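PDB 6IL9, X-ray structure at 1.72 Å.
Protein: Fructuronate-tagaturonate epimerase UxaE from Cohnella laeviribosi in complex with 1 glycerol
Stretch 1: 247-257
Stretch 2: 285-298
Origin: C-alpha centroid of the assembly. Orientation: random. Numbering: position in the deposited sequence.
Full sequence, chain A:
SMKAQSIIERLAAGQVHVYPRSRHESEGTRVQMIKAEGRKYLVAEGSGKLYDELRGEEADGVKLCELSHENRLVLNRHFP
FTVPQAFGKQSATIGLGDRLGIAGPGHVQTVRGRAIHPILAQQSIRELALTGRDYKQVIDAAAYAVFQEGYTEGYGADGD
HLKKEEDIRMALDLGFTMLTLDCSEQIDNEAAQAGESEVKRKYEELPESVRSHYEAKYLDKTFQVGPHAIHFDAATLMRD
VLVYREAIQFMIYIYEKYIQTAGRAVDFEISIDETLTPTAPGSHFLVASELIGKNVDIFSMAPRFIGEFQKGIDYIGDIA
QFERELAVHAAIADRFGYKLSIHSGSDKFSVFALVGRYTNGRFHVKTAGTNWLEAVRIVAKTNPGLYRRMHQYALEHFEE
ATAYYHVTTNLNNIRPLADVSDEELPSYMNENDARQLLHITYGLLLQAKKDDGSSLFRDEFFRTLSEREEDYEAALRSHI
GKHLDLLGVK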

# COMPACT_ATOMS: atom_id res chain seq x y z
N ALA A 247 -13.82 -9.40 -16.86
CA ALA A 247 -13.30 -8.51 -15.83
C ALA A 247 -14.09 -7.21 -15.77
O ALA A 247 -14.35 -6.69 -14.69
CB ALA A 247 -11.81 -8.24 -16.07
N ILE A 248 -14.45 -6.67 -16.94
CA ILE A 248 -15.26 -5.45 -16.99
C ILE A 248 -16.60 -5.67 -16.30
O ILE A 248 -17.06 -4.84 -15.51
CB ILE A 248 -15.45 -5.00 -18.44
CG1 ILE A 248 -14.11 -4.56 -19.04
CG2 ILE A 248 -16.51 -3.89 -18.55
CD1 ILE A 248 -14.16 -4.43 -20.56
N GLN A 249 -17.24 -6.80 -16.60
CA GLN A 249 -18.52 -7.10 -15.96
C GLN A 249 -18.37 -7.18 -14.46
O GLN A 249 -19.26 -6.75 -13.71
CB GLN A 249 -19.08 -8.41 -16.52
CG GLN A 249 -19.45 -8.34 -17.96
CD GLN A 249 -20.52 -7.31 -18.22
OE1 GLN A 249 -20.34 -6.39 -19.03
NE2 GLN A 249 -21.64 -7.44 -17.52
N PHE A 250 -17.24 -7.72 -13.99
CA PHE A 250 -16.98 -7.84 -12.57
C PHE A 250 -16.77 -6.48 -11.93
O PHE A 250 -17.26 -6.22 -10.83
CB PHE A 250 -15.77 -8.75 -12.35
CG PHE A 250 -15.39 -8.96 -10.91
CD1 PHE A 250 -16.28 -9.54 -10.01
CD2 PHE A 250 -14.13 -8.59 -10.46
CE1 PHE A 250 -15.92 -9.74 -8.69
CE2 PHE A 250 -13.76 -8.78 -9.13
CZ PHE A 250 -14.66 -9.35 -8.24
N MET A 251 -16.04 -5.59 -12.62
CA MET A 251 -15.88 -4.22 -12.15
C MET A 251 -17.23 -3.54 -11.96
O MET A 251 -17.50 -2.93 -10.91
CB MET A 251 -15.03 -3.42 -13.15
CG MET A 251 -13.58 -3.88 -13.34
SD MET A 251 -12.79 -3.25 -14.87
CE MET A 251 -11.46 -4.44 -15.02
N ILE A 252 -18.10 -3.63 -12.97
CA ILE A 252 -19.39 -2.97 -12.90
C ILE A 252 -20.23 -3.55 -11.76
O ILE A 252 -20.88 -2.81 -11.02
CB ILE A 252 -20.12 -3.10 -14.25
CG1 ILE A 252 -19.35 -2.34 -15.33
CG2 ILE A 252 -21.55 -2.58 -14.13
CD1 ILE A 252 -19.63 -2.84 -16.74
N TYR A 253 -20.22 -4.88 -11.63
CA TYR A 253 -21.02 -5.55 -10.61
C TYR A 253 -20.62 -5.10 -9.21
O TYR A 253 -21.48 -4.80 -8.36
CB TYR A 253 -20.86 -7.06 -10.77
CG TYR A 253 -21.28 -7.91 -9.58
CD1 TYR A 253 -22.62 -8.17 -9.32
CD2 TYR A 253 -20.32 -8.47 -8.73
CE1 TYR A 253 -23.01 -8.96 -8.25
CE2 TYR A 253 -20.70 -9.26 -7.65
CZ TYR A 253 -22.04 -9.50 -7.41
OH TYR A 253 -22.42 -10.29 -6.34
N ILE A 254 -19.32 -5.05 -8.95
CA ILE A 254 -18.83 -4.60 -7.64
C ILE A 254 -19.16 -3.13 -7.42
O ILE A 254 -19.60 -2.73 -6.34
CB ILE A 254 -17.32 -4.88 -7.52
CG1 ILE A 254 -17.03 -6.39 -7.50
CG2 ILE A 254 -16.75 -4.18 -6.30
CD1 ILE A 254 -17.73 -7.16 -6.38
N TYR A 255 -18.91 -2.30 -8.43
CA TYR A 255 -19.22 -0.88 -8.29
C TYR A 255 -20.68 -0.66 -7.91
O TYR A 255 -21.00 0.07 -6.96
CB TYR A 255 -18.89 -0.11 -9.57
CG TYR A 255 -19.27 1.34 -9.39
CD1 TYR A 255 -18.48 2.19 -8.61
CD2 TYR A 255 -20.45 1.86 -9.93
CE1 TYR A 255 -18.83 3.49 -8.38
CE2 TYR A 255 -20.81 3.19 -9.71
CZ TYR A 255 -19.99 3.99 -8.93
OH TYR A 255 -20.35 5.30 -8.70
N GLU A 256 -21.59 -1.33 -8.62
CA GLU A 256 -23.01 -1.10 -8.37
C GLU A 256 -23.46 -1.73 -7.06
O GLU A 256 -24.30 -1.15 -6.36
CB GLU A 256 -23.84 -1.62 -9.55
CG GLU A 256 -23.62 -0.82 -10.82
CD GLU A 256 -24.30 -1.42 -12.04
OE1 GLU A 256 -24.79 -2.57 -11.99
OE2 GLU A 256 -24.34 -0.72 -13.08
N LYS A 257 -22.90 -2.88 -6.69
CA LYS A 257 -23.35 -3.57 -5.48
C LYS A 257 -22.82 -2.90 -4.22
O LYS A 257 -23.55 -2.81 -3.22
CB LYS A 257 -22.93 -5.04 -5.52
CG LYS A 257 -23.62 -5.91 -4.46
CD LYS A 257 -23.38 -7.41 -4.67
CE LYS A 257 -24.02 -8.24 -3.55
NZ LYS A 257 -23.80 -9.71 -3.76
N PHE A 285 -7.87 1.65 -23.03
CA PHE A 285 -8.92 2.53 -23.53
C PHE A 285 -10.27 1.82 -23.55
O PHE A 285 -11.29 2.39 -23.14
CB PHE A 285 -8.58 3.03 -24.93
CG PHE A 285 -9.61 3.96 -25.50
CD1 PHE A 285 -9.60 5.31 -25.19
CD2 PHE A 285 -10.61 3.48 -26.34
CE1 PHE A 285 -10.56 6.17 -25.71
CE2 PHE A 285 -11.57 4.32 -26.85
CZ PHE A 285 -11.55 5.68 -26.54
N LEU A 286 -10.31 0.59 -24.06
CA LEU A 286 -11.59 -0.12 -24.16
C LEU A 286 -12.18 -0.38 -22.78
O LEU A 286 -13.38 -0.16 -22.56
CB LEU A 286 -11.40 -1.43 -24.92
CG LEU A 286 -12.66 -2.29 -25.10
CD1 LEU A 286 -12.71 -2.85 -26.52
CD2 LEU A 286 -12.67 -3.42 -24.09
N VAL A 287 -11.36 -0.84 -21.83
CA VAL A 287 -11.84 -1.10 -20.48
C VAL A 287 -12.42 0.17 -19.88
O VAL A 287 -13.56 0.19 -19.38
CB VAL A 287 -10.72 -1.68 -19.61
CG1 VAL A 287 -11.14 -1.72 -18.13
CG2 VAL A 287 -10.30 -3.06 -20.11
N ALA A 288 -11.67 1.27 -19.95
CA ALA A 288 -12.12 2.53 -19.36
C ALA A 288 -13.39 3.03 -20.04
O ALA A 288 -14.34 3.44 -19.38
CB ALA A 288 -11.02 3.58 -19.45
N SER A 289 -13.42 2.96 -21.37
CA SER A 289 -14.59 3.44 -22.10
C SER A 289 -15.84 2.68 -21.70
O SER A 289 -16.92 3.27 -21.56
CB SER A 289 -14.34 3.31 -23.61
OG SER A 289 -15.38 3.92 -24.33
N GLU A 290 -15.72 1.36 -21.51
CA GLU A 290 -16.88 0.57 -21.12
C GLU A 290 -17.34 0.92 -19.72
O GLU A 290 -18.54 1.00 -19.46
CB GLU A 290 -16.55 -0.92 -21.20
CG GLU A 290 -16.39 -1.42 -22.61
CD GLU A 290 -17.59 -1.10 -23.47
OE1 GLU A 290 -18.68 -1.67 -23.24
OE2 GLU A 290 -17.45 -0.26 -24.39
N LEU A 291 -16.39 1.09 -18.79
CA LEU A 291 -16.76 1.42 -17.42
C LEU A 291 -17.38 2.81 -17.34
O LEU A 291 -18.41 3.00 -16.69
CB LEU A 291 -15.53 1.35 -16.53
CG LEU A 291 -14.91 -0.03 -16.42
CD1 LEU A 291 -13.61 0.08 -15.68
CD2 LEU A 291 -15.86 -0.96 -15.70
N ILE A 292 -16.74 3.79 -17.98
CA ILE A 292 -17.25 5.15 -17.91
C ILE A 292 -18.62 5.22 -18.58
O ILE A 292 -19.53 5.91 -18.10
CB ILE A 292 -16.23 6.12 -18.53
CG1 ILE A 292 -14.89 6.02 -17.79
CG2 ILE A 292 -16.72 7.52 -18.44
CD1 ILE A 292 -14.94 6.45 -16.35
N GLY A 293 -18.82 4.44 -19.65
CA GLY A 293 -20.13 4.36 -20.27
C GLY A 293 -21.21 3.81 -19.35
O GLY A 293 -22.39 4.12 -19.52
N LYS A 294 -20.82 2.99 -18.37
CA LYS A 294 -21.78 2.43 -17.42
C LYS A 294 -21.84 3.20 -16.11
O LYS A 294 -22.33 2.68 -15.11
CB LYS A 294 -21.45 0.95 -17.15
CG LYS A 294 -21.95 0.03 -18.26
CD LYS A 294 -23.47 -0.11 -18.18
CE LYS A 294 -23.87 -1.18 -17.17
NZ LYS A 294 -25.18 -0.89 -16.52
N ASN A 295 -21.33 4.44 -16.10
CA ASN A 295 -21.43 5.36 -14.98
C ASN A 295 -20.59 4.95 -13.78
O ASN A 295 -20.87 5.36 -12.65
CB ASN A 295 -22.90 5.56 -14.57
CG ASN A 295 -23.79 5.94 -15.75
OD1 ASN A 295 -24.66 5.16 -16.18
ND2 ASN A 295 -23.57 7.12 -16.29
N VAL A 296 -19.54 4.16 -14.00
CA VAL A 296 -18.66 3.74 -12.91
C VAL A 296 -17.75 4.91 -12.55
O VAL A 296 -17.18 5.56 -13.44
CB VAL A 296 -17.86 2.50 -13.31
CG1 VAL A 296 -16.81 2.19 -12.24
CG2 VAL A 296 -18.80 1.30 -13.52
N ASP A 297 -17.60 5.17 -11.25
CA ASP A 297 -16.79 6.28 -10.73
C ASP A 297 -15.43 5.72 -10.33
O ASP A 297 -15.31 5.04 -9.32
CB ASP A 297 -17.49 6.94 -9.54
CG ASP A 297 -16.74 8.14 -9.00
OD1 ASP A 297 -15.84 8.67 -9.68
OD2 ASP A 297 -17.08 8.58 -7.88
N ILE A 298 -14.41 6.00 -11.14
CA ILE A 298 -13.09 5.40 -10.97
C ILE A 298 -12.15 6.42 -10.35
O ILE A 298 -12.05 7.55 -10.84
CB ILE A 298 -12.54 4.92 -12.33
CG1 ILE A 298 -13.57 4.01 -13.02
CG2 ILE A 298 -11.18 4.26 -12.17
CD1 ILE A 298 -13.21 3.65 -14.46
O HOH W 1 -25.20 -2.77 -14.57
O HOH W 2 -22.84 1.90 -12.69

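The centre of this contact is a knob fitted into a hole. Ile-248 points its CA-to-CB bond toward the second helix, and its side chain sits among Leu-286, Val-287, Glu-290 and Leu-291, residues spaced so that two successive turns of that helix wall the pocket. With chi1 m and chi2 t, the chain is extended: Ile-248 CD1 reaches Leu-286 CD2 at 4.0 Å and Val-287 CG2 at 4.1 Å, while Ile-248 CG2 rests 4.0 Å from Glu-290 CB. Here the glutamate serves as an apolar wall through its CB; its carboxylate is hydrogen-bonded elsewhere in the structure.

The two helices run in the same general direction, 33° apart, with their axes 10.2 Å apart at closest approach. That spacing is filled by branched and flexible side chains in succession. One turn on from Ile-248, Met-251 and Ile-252 both meet Leu-291. Met-251 SD lies 3.5 Å from Leu-291 CD1, and Ile-252 CG1 lies 3.8 Å from Leu-291 CD2. Leu-291 CD2 also lies 3.6 Å from Met-251 CB, so Met-251 meets both methyls of the leucine, while Ile-252 packs on CD2. Ile-252 begins sideways, but its end comes nearer, and its CG1 also touches Val-296 CG2 at 4.1 Å.

Beyond the second helix, the chain turns through Lys-294 and Asn-295, the latter with positive phi (70°), and the contact continues on an extended segment. Val-296 N donates to Leu-291 O at 3.1 Å, tying this segment back to the helix. Tyr-255, which has the largest covered area in the contact, lays one face of its ring against the segment. Val-296 CA stands 4.0 Å from the centroid of the Tyr-255 ring, only 16° off the normal, a CH-pi contact, and Val-296 CG1 packs 3.9 Å from Tyr-255 CG over the same face. The tyrosine hydroxyl reaches past the valine, bringing Tyr-255 OH within 3.4 Å of Asp-297 CB.

At the polar edge, Lys-294 crosses from apolar to charged partners. Its CG lies 4.0 Å from Ile-252 CD1, and its three m rotamers fold the chain so that Lys-294 NZ forms a salt bridge with Glu-256 OE2 at 3.5 Å. Water 1 bridges the charged groups, while water 2 ties the Glu-256 carboxylate to the backbone of Lys-294. Water 1 accepts from Lys-294 NZ at 2.7 Å and donates a weak bond to Glu-256 OE1 at 2.6 Å; water 2 donates to Glu-256 OE2 at 3.0 Å and to Lys-294 O at 2.6 Å. No direct hydrogen bond joins the stretches: the rule is apolar packing inside, with charge and water at the margin.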